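Local coordinates for protein poly-beta-hydroxybuterate polymerase (Cupriavidus necator, PDB 5T6O) that probably polymerises hydroxybutyryl units into the storage polyester polyhydroxybutyrate without a template, acting through the C-terminal catalytic domain present here, at residues Ala141-Ala153 against Tyr273-Ala287. The protein carries 1 engineered substitution. Sequence-based numbering, arbitrary orientation.
With SO4 (sulfate ion), chain B.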
ATOM      1  N   ALA A 141     -38.767  -0.886   6.434  1.00 27.91           N
ATOM      2  CA  ALA A 141     -38.542  -0.810   7.871  1.00 33.36           C
ATOM      3  C   ALA A 141     -37.057  -0.740   8.196  1.00 32.75           C
ATOM      4  O   ALA A 141     -36.660  -0.069   9.156  1.00 29.99           O
ATOM      5  CB  ALA A 141     -39.170  -2.021   8.568  1.00 34.52           C
ATOM      6  N   SER A 142     -36.236  -1.414   7.396  1.00 27.35           N
ATOM      7  CA  SER A 142     -34.803  -1.488   7.614  1.00 28.16           C
ATOM      8  C   SER A 142     -34.163  -1.919   6.306  1.00 31.01           C
ATOM      9  O   SER A 142     -34.838  -2.426   5.409  1.00 28.46           O
ATOM     10  CB  SER A 142     -34.457  -2.464   8.741  1.00 25.82           C
ATOM     11  OG  SER A 142     -34.510  -3.806   8.279  1.00 28.17           O
ATOM     12  N   VAL A 143     -32.851  -1.709   6.211  1.00 31.32           N
ATOM     13  CA  VAL A 143     -32.065  -2.015   5.023  1.00 25.76           C
ATOM     14  C   VAL A 143     -30.821  -2.768   5.463  1.00 28.43           C
ATOM     15  O   VAL A 143     -30.167  -2.371   6.433  1.00 26.86           O
ATOM     16  CB  VAL A 143     -31.663  -0.736   4.260  1.00 24.79           C
ATOM     17  CG1 VAL A 143     -30.732  -1.077   3.094  1.00 30.62           C
ATOM     18  CG2 VAL A 143     -32.908  -0.003   3.762  1.00 32.48           C
ATOM     19  N   THR A 144     -30.497  -3.849   4.757  1.00 26.21           N
ATOM     20  CA  THR A 144     -29.248  -4.575   4.949  1.00 24.91           C
ATOM     21  C   THR A 144     -28.419  -4.428   3.678  1.00 26.70           C
ATOM     22  O   THR A 144     -28.852  -4.844   2.598  1.00 24.29           O
ATOM     23  CB  THR A 144     -29.515  -6.049   5.264  1.00 25.06           C
ATOM     24  OG1 THR A 144     -30.264  -6.148   6.485  1.00 26.66           O
ATOM     25  CG2 THR A 144     -28.204  -6.826   5.414  1.00 22.99           C
ATOM     26  N   LEU A 145     -27.224  -3.856   3.809  1.00 23.12           N
ATOM     27  CA  LEU A 145     -26.306  -3.675   2.685  1.00 22.85           C
ATOM     28  C   LEU A 145     -25.146  -4.647   2.860  1.00 23.05           C
ATOM     29  O   LEU A 145     -24.253  -4.413   3.674  1.00 26.84           O
ATOM     30  CB  LEU A 145     -25.813  -2.232   2.631  1.00 25.66           C
ATOM     31  CG  LEU A 145     -26.891  -1.174   2.373  1.00 25.26           C
ATOM     32  CD1 LEU A 145     -26.248   0.225   2.316  1.00 27.05           C
ATOM     33  CD2 LEU A 145     -27.646  -1.475   1.071  1.00 26.03           C
ATOM     34  N   LEU A 146     -25.160  -5.743   2.104  1.00 21.99           N
ATOM     35  CA  LEU A 146     -24.058  -6.691   2.120  1.00 26.82           C
ATOM     36  C   LEU A 146     -23.069  -6.318   1.021  1.00 24.86           C
ATOM     37  O   LEU A 146     -23.434  -6.303  -0.162  1.00 23.68           O
ATOM     38  CB  LEU A 146     -24.561  -8.120   1.913  1.00 21.61           C
ATOM     39  CG  LEU A 146     -25.632  -8.618   2.888  1.00 20.79           C
ATOM     40  CD1 LEU A 146     -25.913 -10.094   2.604  1.00 23.62           C
ATOM     41  CD2 LEU A 146     -25.202  -8.436   4.345  1.00 20.65           C
ATOM     42  N   THR A 147     -21.833  -5.989   1.409  1.00 21.80           N
ATOM     43  CA  THR A 147     -20.748  -5.824   0.441  1.00 21.52           C
ATOM     44  C   THR A 147     -21.140  -4.837  -0.660  1.00 24.38           C
ATOM     45  O   THR A 147     -21.026  -5.114  -1.856  1.00 24.73           O
ATOM     46  CB  THR A 147     -20.371  -7.194  -0.132  1.00 31.68           C
ATOM     47  OG1 THR A 147     -20.213  -8.097   0.961  1.00 34.45           O
ATOM     48  CG2 THR A 147     -19.065  -7.156  -0.895  1.00 30.44           C
ATOM     49  N   THR A 148     -21.603  -3.662  -0.246  1.00 26.04           N
ATOM     50  CA  THR A 148     -22.198  -2.690  -1.162  1.00 23.21           C
ATOM     51  C   THR A 148     -21.310  -1.460  -1.290  1.00 26.09           C
ATOM     52  O   THR A 148     -20.872  -0.901  -0.283  1.00 24.21           O
ATOM     53  CB  THR A 148     -23.582  -2.280  -0.657  1.00 25.19           C
ATOM     54  OG1 THR A 148     -24.445  -3.420  -0.688  1.00 25.14           O
ATOM     55  CG2 THR A 148     -24.171  -1.127  -1.489  1.00 27.90           C
ATOM     56  N   LEU A 149     -21.061  -1.026  -2.522  1.00 23.04           N
ATOM     57  CA  LEU A 149     -20.405   0.253  -2.756  1.00 25.08           C
ATOM     58  C   LEU A 149     -21.462   1.342  -2.883  1.00 26.97           C
ATOM     59  O   LEU A 149     -22.372   1.237  -3.714  1.00 28.13           O
ATOM     60  CB  LEU A 149     -19.541   0.201  -4.016  1.00 25.03           C
ATOM     61  CG  LEU A 149     -18.292  -0.674  -3.910  1.00 25.23           C
ATOM     62  CD1 LEU A 149     -17.636  -0.845  -5.299  1.00 30.63           C
ATOM     63  CD2 LEU A 149     -17.311  -0.071  -2.904  1.00 25.90           C
ATOM     64  N   LEU A 150     -21.361   2.363  -2.036  1.00 25.94           N
ATOM     65  CA  LEU A 150     -22.050   3.629  -2.234  1.00 26.21           C
ATOM     66  C   LEU A 150     -21.066   4.761  -2.494  1.00 30.41           C
ATOM     67  O   LEU A 150     -21.263   5.572  -3.417  1.00 27.31           O
ATOM     68  CB  LEU A 150     -22.918   3.961  -1.010  1.00 31.52           C
ATOM     69  CG  LEU A 150     -24.022   2.960  -0.661  1.00 28.26           C
ATOM     70  CD1 LEU A 150     -24.787   3.436   0.577  1.00 24.35           C
ATOM     71  CD2 LEU A 150     -24.969   2.712  -1.843  1.00 28.42           C
ATOM     72  N   ASP A 151     -19.997   4.821  -1.700  1.00 28.25           N
ATOM     73  CA  ASP A 151     -18.858   5.701  -1.949  1.00 31.99           C
ATOM     74  C   ASP A 151     -17.799   4.882  -2.674  1.00 28.17           C
ATOM     75  O   ASP A 151     -17.275   3.910  -2.123  1.00 28.06           O
ATOM     76  CB  ASP A 151     -18.323   6.268  -0.630  1.00 30.50           C
ATOM     77  CG  ASP A 151     -17.199   7.281  -0.816  1.00 36.68           C
ATOM     78  OD1 ASP A 151     -16.575   7.350  -1.903  1.00 34.84           O
ATOM     79  OD2 ASP A 151     -16.931   8.007   0.163  1.00 35.93           O
ATOM     80  N   PHE A 152     -17.503   5.256  -3.919  1.00 25.81           N
ATOM     81  CA  PHE A 152     -16.612   4.479  -4.767  1.00 29.73           C
ATOM     82  C   PHE A 152     -15.185   5.024  -4.763  1.00 29.82           C
ATOM     83  O   PHE A 152     -14.377   4.646  -5.621  1.00 29.55           O
ATOM     84  CB  PHE A 152     -17.175   4.417  -6.203  1.00 31.23           C
ATOM     85  CG  PHE A 152     -18.436   3.572  -6.341  1.00 29.12           C
ATOM     86  CD1 PHE A 152     -19.638   3.990  -5.780  1.00 26.52           C
ATOM     87  CD2 PHE A 152     -18.419   2.381  -7.054  1.00 30.44           C
ATOM     88  CE1 PHE A 152     -20.795   3.219  -5.901  1.00 26.31           C
ATOM     89  CE2 PHE A 152     -19.575   1.596  -7.183  1.00 26.87           C
ATOM     90  CZ  PHE A 152     -20.759   2.019  -6.612  1.00 26.28           C
ATOM     91  N   ALA A 153     -14.851   5.891  -3.808  1.00 32.21           N
ATOM     92  CA  ALA A 153     -13.496   6.426  -3.741  1.00 37.11           C
ATOM     93  C   ALA A 153     -12.476   5.299  -3.632  1.00 39.03           C
ATOM     94  O   ALA A 153     -12.711   4.286  -2.968  1.00 36.92           O
ATOM     95  CB  ALA A 153     -13.354   7.383  -2.552  1.00 34.41           C
ATOM     96  N   TYR A 273     -28.062  -2.088   8.400  1.00 24.47           N
ATOM     97  CA  TYR A 273     -26.976  -3.011   8.722  1.00 24.90           C
ATOM     98  C   TYR A 273     -26.011  -3.048   7.544  1.00 25.80           C
ATOM     99  O   TYR A 273     -26.419  -3.365   6.421  1.00 28.63           O
ATOM    100  CB  TYR A 273     -27.535  -4.406   8.992  1.00 25.60           C
ATOM    101  CG  TYR A 273     -26.592  -5.443   9.577  1.00 26.96           C
ATOM    102  CD1 TYR A 273     -25.729  -6.193   8.763  1.00 24.20           C
ATOM    103  CD2 TYR A 273     -26.638  -5.745  10.932  1.00 27.09           C
ATOM    104  CE1 TYR A 273     -24.891  -7.180   9.308  1.00 26.03           C
ATOM    105  CE2 TYR A 273     -25.815  -6.721  11.479  1.00 26.48           C
ATOM    106  CZ  TYR A 273     -24.955  -7.441  10.663  1.00 27.08           C
ATOM    107  OH  TYR A 273     -24.151  -8.406  11.233  1.00 27.55           O
ATOM    108  N   ILE A 274     -24.746  -2.725   7.800  1.00 25.19           N
ATOM    109  CA  ILE A 274     -23.739  -2.544   6.758  1.00 25.99           C
ATOM    110  C   ILE A 274     -22.649  -3.577   6.977  1.00 25.01           C
ATOM    111  O   ILE A 274     -22.031  -3.609   8.051  1.00 24.01           O
ATOM    112  CB  ILE A 274     -23.144  -1.124   6.769  1.00 25.02           C
ATOM    113  CG1 ILE A 274     -24.262  -0.079   6.703  1.00 29.20           C
ATOM    114  CG2 ILE A 274     -22.191  -0.957   5.578  1.00 29.62           C
ATOM    115  CD1 ILE A 274     -23.831   1.336   7.132  1.00 29.42           C
ATOM    116  N   TYR A 275     -22.422  -4.426   5.975  1.00 25.57           N
ATOM    117  CA  TYR A 275     -21.507  -5.549   6.102  1.00 28.21           C
ATOM    118  C   TYR A 275     -20.400  -5.439   5.056  1.00 22.68           C
ATOM    119  O   TYR A 275     -20.653  -5.105   3.896  1.00 21.96           O
ATOM    120  CB  TYR A 275     -22.235  -6.923   5.950  1.00 28.10           C
ATOM    121  CG  TYR A 275     -21.211  -8.010   5.838  1.00 28.30           C
ATOM    122  CD1 TYR A 275     -20.642  -8.568   6.977  1.00 25.19           C
ATOM    123  CD2 TYR A 275     -20.733  -8.422   4.592  1.00 26.38           C
ATOM    124  CE1 TYR A 275     -19.642  -9.511   6.879  1.00 24.51           C
ATOM    125  CE2 TYR A 275     -19.732  -9.363   4.495  1.00 23.17           C
ATOM    126  CZ  TYR A 275     -19.188  -9.891   5.640  1.00 26.16           C
ATOM    127  OH  TYR A 275     -18.178 -10.807   5.529  1.00 23.30           O
ATOM    128  N   GLY A 276     -19.176  -5.768   5.452  1.00 21.99           N
ATOM    129  CA  GLY A 276     -18.099  -5.940   4.494  1.00 23.28           C
ATOM    130  C   GLY A 276     -17.174  -7.056   4.942  1.00 24.02           C
ATOM    131  O   GLY A 276     -17.201  -7.480   6.097  1.00 26.36           O
ATOM    132  N   SER A 277     -16.342  -7.526   4.008  1.00 23.91           N
ATOM    133  CA  SER A 277     -15.387  -8.598   4.277  1.00 22.82           C
ATOM    134  C   SER A 277     -13.953  -8.065   4.235  1.00 23.97           C
ATOM    135  O   SER A 277     -13.587  -7.293   3.341  1.00 23.94           O
ATOM    136  CB  SER A 277     -15.548  -9.743   3.272  1.00 23.32           C
ATOM    137  OG  SER A 277     -16.829 -10.355   3.380  1.00 23.83           O
ATOM    138  N   ARG A 278     -13.131  -8.503   5.187  1.00 23.60           N
ATOM    139  CA  ARG A 278     -11.854  -7.821   5.407  1.00 23.47           C
ATOM    140  C   ARG A 278     -10.881  -7.977   4.234  1.00 29.12           C
ATOM    141  O   ARG A 278     -10.143  -7.035   3.910  1.00 25.83           O
ATOM    142  CB  ARG A 278     -11.201  -8.322   6.688  1.00 24.46           C
ATOM    143  CG  ARG A 278      -9.941  -7.536   6.973  1.00 29.83           C
ATOM    144  CD  ARG A 278      -9.480  -7.724   8.377  1.00 30.83           C
ATOM    145  NE  ARG A 278      -8.296  -6.917   8.614  1.00 32.18           N
ATOM    146  CZ  ARG A 278      -7.562  -7.016   9.710  1.00 29.48           C
ATOM    147  NH1 ARG A 278      -7.918  -7.888  10.649  1.00 26.03           N
ATOM    148  NH2 ARG A 278      -6.482  -6.257   9.862  1.00 27.39           N
ATOM    149  N   GLU A 279     -10.814  -9.160   3.618  1.00 24.39           N
ATOM    150  CA  GLU A 279      -9.883  -9.381   2.513  1.00 22.61           C
ATOM    151  C   GLU A 279     -10.553  -9.201   1.151  1.00 25.00           C
ATOM    152  O   GLU A 279     -10.036  -9.692   0.141  1.00 29.53           O
ATOM    153  CB  GLU A 279      -9.255 -10.770   2.591  1.00 25.21           C
ATOM    154  CG  GLU A 279      -8.794 -11.208   3.983  1.00 33.30           C
ATOM    155  CD  GLU A 279      -7.776 -10.291   4.650  1.00 43.59           C
ATOM    156  OE1 GLU A 279      -7.026  -9.563   3.959  1.00 42.58           O
ATOM    157  OE2 GLU A 279      -7.715 -10.324   5.900  1.00 50.23           O
ATOM    158  N   ASP A 280     -11.695  -8.529   1.112  1.00 24.70           N
ATOM    159  CA  ASP A 280     -12.435  -8.315  -0.128  1.00 26.51           C
ATOM    160  C   ASP A 280     -11.735  -7.223  -0.929  1.00 28.99           C
ATOM    161  O   ASP A 280     -11.613  -6.094  -0.452  1.00 28.99           O
ATOM    162  CB  ASP A 280     -13.872  -7.921   0.218  1.00 27.76           C
ATOM    163  CG  ASP A 280     -14.802  -7.890  -0.983  1.00 27.09           C
ATOM    164  OD1 ASP A 280     -14.329  -7.847  -2.138  1.00 26.20           O
ATOM    165  OD2 ASP A 280     -16.029  -7.896  -0.745  1.00 25.59           O
ATOM    166  N   HIS A 281     -11.267  -7.553  -2.134  1.00 27.19           N
ATOM    167  CA  HIS A 281     -10.621  -6.567  -2.998  1.00 31.65           C
ATOM    168  C   HIS A 281     -11.482  -6.184  -4.186  1.00 33.43           C
ATOM    169  O   HIS A 281     -11.033  -5.434  -5.055  1.00 34.59           O
ATOM    170  CB  HIS A 281      -9.263  -7.085  -3.451  1.00 33.77           C
ATOM    171  CG  HIS A 281      -8.337  -7.321  -2.305  1.00 37.36           C
ATOM    172  ND1 HIS A 281      -7.953  -6.310  -1.449  1.00 45.35           N
ATOM    173  CD2 HIS A 281      -7.777  -8.455  -1.826  1.00 40.31           C
ATOM    174  CE1 HIS A 281      -7.167  -6.806  -0.510  1.00 47.93           C
ATOM    175  NE2 HIS A 281      -7.043  -8.105  -0.717  1.00 49.45           N
ATOM    176  N   ILE A 282     -12.708  -6.679  -4.234  1.00 27.95           N
ATOM    177  CA  ILE A 282     -13.704  -6.220  -5.193  1.00 28.83           C
ATOM    178  C   ILE A 282     -14.525  -5.079  -4.611  1.00 30.23           C
ATOM    179  O   ILE A 282     -14.740  -4.049  -5.259  1.00 29.73           O
ATOM    180  CB  ILE A 282     -14.580  -7.419  -5.614  1.00 30.92           C
ATOM    181  CG1 ILE A 282     -13.727  -8.419  -6.396  1.00 35.37           C
ATOM    182  CG2 ILE A 282     -15.769  -6.976  -6.438  1.00 28.69           C
ATOM    183  CD1 ILE A 282     -14.439  -9.693  -6.722  1.00 43.12           C
ATOM    184  N   VAL A 283     -14.960  -5.241  -3.366  1.00 25.93           N
ATOM    185  CA  VAL A 283     -15.548  -4.178  -2.559  1.00 26.14           C
ATOM    186  C   VAL A 283     -14.656  -4.035  -1.327  1.00 27.13           C
ATOM    187  O   VAL A 283     -14.873  -4.746  -0.335  1.00 25.14           O
ATOM    188  CB  VAL A 283     -17.003  -4.508  -2.177  1.00 26.05           C
ATOM    189  CG1 VAL A 283     -17.613  -3.422  -1.302  1.00 26.11           C
ATOM    190  CG2 VAL A 283     -17.868  -4.734  -3.429  1.00 24.92           C
ATOM    191  N   PRO A 284     -13.634  -3.169  -1.345  1.00 25.56           N
ATOM    192  CA  PRO A 284     -12.784  -3.004  -0.157  1.00 24.78           C
ATOM    193  C   PRO A 284     -13.628  -2.755   1.084  1.00 25.65           C
ATOM    194  O   PRO A 284     -14.619  -2.025   1.039  1.00 27.55           O
ATOM    195  CB  PRO A 284     -11.926  -1.779  -0.504  1.00 29.33           C
ATOM    196  CG  PRO A 284     -11.831  -1.822  -2.021  1.00 28.79           C
ATOM    197  CD  PRO A 284     -13.194  -2.319  -2.468  1.00 30.20           C
ATOM    198  N   TRP A 285     -13.244  -3.372   2.204  1.00 28.40           N
ATOM    199  CA  TRP A 285     -14.082  -3.227   3.391  1.00 26.61           C
ATOM    200  C   TRP A 285     -14.121  -1.780   3.853  1.00 27.38           C
ATOM    201  O   TRP A 285     -15.149  -1.321   4.363  1.00 27.34           O
ATOM    202  CB  TRP A 285     -13.623  -4.168   4.520  1.00 26.63           C
ATOM    203  CG  TRP A 285     -12.488  -3.692   5.412  1.00 27.43           C
ATOM    204  CD1 TRP A 285     -11.168  -4.002   5.283  1.00 30.14           C
ATOM    205  CD2 TRP A 285     -12.594  -2.867   6.589  1.00 26.10           C
ATOM    206  NE1 TRP A 285     -10.440  -3.411   6.293  1.00 28.05           N
ATOM    207  CE2 TRP A 285     -11.291  -2.702   7.102  1.00 25.64           C
ATOM    208  CE3 TRP A 285     -13.659  -2.250   7.249  1.00 25.54           C
ATOM    209  CZ2 TRP A 285     -11.026  -1.952   8.247  1.00 29.53           C
ATOM    210  CZ3 TRP A 285     -13.395  -1.499   8.394  1.00 26.83           C
ATOM    211  CH2 TRP A 285     -12.090  -1.359   8.877  1.00 30.27           C
ATOM    212  N   THR A 286     -13.038  -1.032   3.625  1.00 24.64           N
ATOM    213  CA  THR A 286     -13.028   0.381   3.983  1.00 28.73           C
ATOM    214  C   THR A 286     -14.002   1.176   3.121  1.00 32.54           C
ATOM    215  O   THR A 286     -14.553   2.190   3.576  1.00 28.55           O
ATOM    216  CB  THR A 286     -11.612   0.935   3.836  1.00 30.94           C
ATOM    217  OG1 THR A 286     -11.127   0.641   2.524  1.00 29.15           O
ATOM    218  CG2 THR A 286     -10.686   0.276   4.841  1.00 32.45           C
ATOM    219  N   ALA A 287     -14.219   0.728   1.880  1.00 29.68           N
ATOM    220  CA  ALA A 287     -15.175   1.388   0.992  1.00 29.21           C
ATOM    221  C   ALA A 287     -16.602   1.121   1.443  1.00 27.03           C
ATOM    222  O   ALA A 287     -17.432   2.035   1.460  1.00 31.76           O
ATOM    223  CB  ALA A 287     -14.967   0.920  -0.453  1.00 27.99           C
TER
HETATM  224  S   SO4 B 601      -6.540  -4.053   6.953  1.00 59.50           S
HETATM  225  O1  SO4 B 601      -6.254  -4.074   8.386  1.00 64.49           O
HETATM  226  O2  SO4 B 601      -5.272  -3.942   6.232  1.00 67.24           O
HETATM  227  O3  SO4 B 601      -7.205  -5.294   6.555  1.00 57.87           O
HETATM  228  O4  SO4 B 601      -7.391  -2.901   6.647  1.00 45.10           O
HETATM  229  O   HOH W   1     -21.888  -2.980   2.634  1.00 24.13           O
HETATM  230  O   HOH W   2     -17.650  -9.584   0.849  1.00 29.95           O
HETATM  231  O   HOH W   3     -19.766   2.875   0.357  1.00 27.20           O
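Thr147 is where the two segments mesh, its two branches facing different partners. OG1 meets the Tyr275 ring in plane at its edge, 3.7 Å from CD2, with both side chains pointing the same way. With OG1 beside the backbone N (chi1 -48°), CG2 lies anti to it and crosses Val283, 3.6 Å from Val283 CB, and sits close against Asp280, 3.1 Å from OD2. Upstream, strands 142-146 and 273-277 run parallel, bonded in alternation from Val143 O to Tyr273 N through to Tyr275 O and Thr147 N. Thr144 and Tyr273 lie side by side on one face of this sheet, where Leu146 CD2 also reaches Tyr275 CB at 3.7 Å. The pair belongs to the central sheet of an alpha/beta hydrolase fold; for Asp280, its place in the loop after the strand and its OD2 hydrogen bond to His308 ND1 are consistent with the acid of a catalytic triad. Asp280 OD1 takes Ile282 N and Val283 N from the same face of the carboxylate, an Asx motif that fixes its rotation. Beyond it Leu149 slides past Val283 in the opposite direction, and its CD2 lies 3.5 Å from Ala287 CB. One water accepts from Thr147 OG1 and Ser277 OG and donates to Asp280 OD2 at 2.8 Å.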